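PDB 6YJN: beta carbonic anhydrase, which probably catalyses the reversible interconversion of carbon dioxide and hydrogencarbonate, using one zinc ion per subunit. Local coordinates for residues N72-H76 with Q159-V163. Residue numbers count along the deposited sequence, not the author numbering.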
ATOM      1  N   ASN A  72     -13.164   7.032   4.854  1.00 63.91           N
ATOM      2  CA  ASN A  72     -12.755   8.024   3.868  1.00 69.44           C
ATOM      3  C   ASN A  72     -11.390   8.600   4.253  1.00 70.87           C
ATOM      4  O   ASN A  72     -11.247   9.793   4.482  1.00 66.07           O
ATOM      5  CB  ASN A  72     -13.801   9.130   3.694  1.00 71.31           C
ATOM      6  CG  ASN A  72     -14.245   9.761   5.001  1.00 77.41           C
ATOM      7  OD1 ASN A  72     -15.313   9.428   5.514  1.00 85.46           O
ATOM      8  ND2 ASN A  72     -13.434  10.653   5.555  1.00 67.62           N
ATOM      9  N   VAL A  73     -10.389   7.724   4.343  1.00 69.50           N
ATOM     10  CA  VAL A  73      -9.045   8.102   4.727  1.00 67.16           C
ATOM     11  C   VAL A  73      -8.223   8.214   3.447  1.00 72.32           C
ATOM     12  O   VAL A  73      -8.270   7.329   2.586  1.00 78.98           O
ATOM     13  CB  VAL A  73      -8.447   7.035   5.673  1.00 72.82           C
ATOM     14  CG1 VAL A  73      -7.057   7.389   6.167  1.00 64.26           C
ATOM     15  CG2 VAL A  73      -9.363   6.700   6.843  1.00 74.14           C
ATOM     16  N   VAL A  74      -7.465   9.306   3.339  1.00 67.25           N
ATOM     17  CA  VAL A  74      -6.485   9.456   2.275  1.00 71.55           C
ATOM     18  C   VAL A  74      -5.097   9.318   2.895  1.00 72.95           C
ATOM     19  O   VAL A  74      -4.633  10.245   3.560  1.00 82.49           O
ATOM     20  CB  VAL A  74      -6.656  10.799   1.533  1.00 74.45           C
ATOM     21  CG1 VAL A  74      -5.534  11.077   0.549  1.00 59.73           C
ATOM     22  CG2 VAL A  74      -8.007  10.900   0.839  1.00 78.72           C
ATOM     23  N   VAL A  75      -4.473   8.145   2.700  1.00 66.11           N
ATOM     24  CA  VAL A  75      -3.091   7.913   3.099  1.00 69.26           C
ATOM     25  C   VAL A  75      -2.153   8.469   2.020  1.00 74.17           C
ATOM     26  O   VAL A  75      -2.362   8.256   0.823  1.00 77.47           O
ATOM     27  CB  VAL A  75      -2.818   6.428   3.414  1.00 62.44           C
ATOM     28  CG1 VAL A  75      -1.372   6.159   3.780  1.00 69.33           C
ATOM     29  CG2 VAL A  75      -3.725   5.903   4.502  1.00 66.49           C
ATOM     30  N   HIS A  76      -1.133   9.215   2.473  1.00 70.39           N
ATOM     31  CA  HIS A  76      -0.123   9.817   1.623  1.00 68.89           C
ATOM     32  C   HIS A  76       0.373   8.796   0.604  1.00 73.95           C
ATOM     33  O   HIS A  76       0.709   9.143  -0.526  1.00 72.00           O
ATOM     34  CB  HIS A  76       1.069  10.230   2.487  1.00 61.65           C
ATOM     35  CG  HIS A  76       0.810  11.386   3.381  1.00 64.34           C
ATOM     36  ND1 HIS A  76       0.102  12.492   2.968  1.00 71.74           N
ATOM     37  CD2 HIS A  76       1.218  11.644   4.644  1.00 69.66           C
ATOM     38  CE1 HIS A  76       0.055  13.369   3.960  1.00 76.23           C
ATOM     39  NE2 HIS A  76       0.741  12.875   5.004  1.00 62.72           N
ATOM     40  N   GLN A 159      -8.032  14.775   5.921  1.00 71.84           N
ATOM     41  CA  GLN A 159      -7.966  13.987   4.703  1.00 73.36           C
ATOM     42  C   GLN A 159      -7.782  14.917   3.507  1.00 75.19           C
ATOM     43  O   GLN A 159      -6.975  14.644   2.622  1.00 70.84           O
ATOM     44  CB  GLN A 159      -9.218  13.125   4.549  1.00 75.47           C
ATOM     45  CG  GLN A 159      -9.299  12.003   5.571  1.00 81.46           C
ATOM     46  CD  GLN A 159      -7.943  11.474   5.960  1.00 80.10           C
ATOM     47  OE1 GLN A 159      -7.336  10.669   5.258  1.00 76.74           O
ATOM     48  NE2 GLN A 159      -7.454  11.929   7.099  1.00 81.86           N
ATOM     49  N   VAL A 160      -8.542  16.017   3.497  1.00 70.81           N
ATOM     50  CA  VAL A 160      -8.407  17.001   2.441  1.00 68.42           C
ATOM     51  C   VAL A 160      -6.978  17.547   2.401  1.00 74.41           C
ATOM     52  O   VAL A 160      -6.378  17.600   1.327  1.00 78.12           O
ATOM     53  CB  VAL A 160      -9.484  18.093   2.549  1.00 69.11           C
ATOM     54  CG1 VAL A 160      -9.008  19.439   2.044  1.00 64.73           C
ATOM     55  CG2 VAL A 160     -10.735  17.677   1.801  1.00 72.66           C
ATOM     56  N   VAL A 161      -6.410  17.912   3.561  1.00 74.99           N
ATOM     57  CA  VAL A 161      -5.020  18.361   3.579  1.00 76.57           C
ATOM     58  C   VAL A 161      -4.162  17.338   2.824  1.00 69.48           C
ATOM     59  O   VAL A 161      -3.275  17.705   2.063  1.00 66.34           O
ATOM     60  CB  VAL A 161      -4.486  18.710   4.990  1.00 55.60           C
ATOM     61  N   ASN A 162      -4.498  16.054   2.982  1.00 74.51           N
ATOM     62  CA  ASN A 162      -3.750  14.945   2.410  1.00 79.74           C
ATOM     63  C   ASN A 162      -3.809  14.992   0.884  1.00 77.54           C
ATOM     64  O   ASN A 162      -2.782  14.888   0.215  1.00 77.90           O
ATOM     65  CB  ASN A 162      -4.239  13.598   2.955  1.00 81.27           C
ATOM     66  CG  ASN A 162      -3.793  13.325   4.375  1.00 81.39           C
ATOM     67  OD1 ASN A 162      -3.076  14.128   4.974  1.00 78.95           O
ATOM     68  ND2 ASN A 162      -4.203  12.191   4.919  1.00 83.43           N
ATOM     69  N   VAL A 163      -5.028  15.137   0.358  1.00 73.57           N
ATOM     70  CA  VAL A 163      -5.260  15.294  -1.065  1.00 78.27           C
ATOM     71  C   VAL A 163      -4.451  16.476  -1.594  1.00 91.55           C
ATOM     72  O   VAL A 163      -3.810  16.385  -2.645  1.00 88.62           O
ATOM     73  CB  VAL A 163      -6.746  15.534  -1.367  1.00 67.13           C
ATOM     74  CG1 VAL A 163      -6.944  15.768  -2.849  1.00 59.20           C
ATOM     75  CG2 VAL A 163      -7.627  14.401  -0.875  1.00 65.79           C
TER
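Two side-chain amides of helix 145-165 hold both backbone polar groups of V74. The amide N of V74 donates to OE1 of Q159 at 2.4 Å. The carbonyl O of V74 accepts from ND2 of N162, also at 2.4 Å. Both distances are very short for hydrogen bonds and, at 2.70 Å resolution, should not be read as unusual strength. Q159 and N162 are three residues apart, so about one helical turn brings both amides to the same loop residue. The backbone of V74 is extended, and its N-H and C=O are satisfied by side chains, not by a neighbouring strand.

Packing surrounds this pair. The Q159 side chain reaches across to the loop, and its CG lies 3.1 Å from O of N72. CG1 of V74 lies 3.7 Å from CB of N162, and CG2 of V74 meets CG2 of V163 at 3.9 Å. V74 also packs on I44 of the central sheet. CE1 of H76 comes within 3.4 Å of OD1 of N162, while its NE2 is hydrogen-bonded to D129 of the second subunit.

In this beta-class carbonic anhydrase fold, the loop leads from strand 64-69 past the zinc site to helix 79-92. Helix 145-165 lies on the sheet, where Q159 and V163 touch V99. At the start of segment 72-76, the side chain of N72 lies about 5 Å from the zinc and about 4 Å from that of its ligand C46. Across this contact the loop is held at V74 by its main chain: the amides match the N-H and C=O, while the V74 side chain supplies the apolar fit.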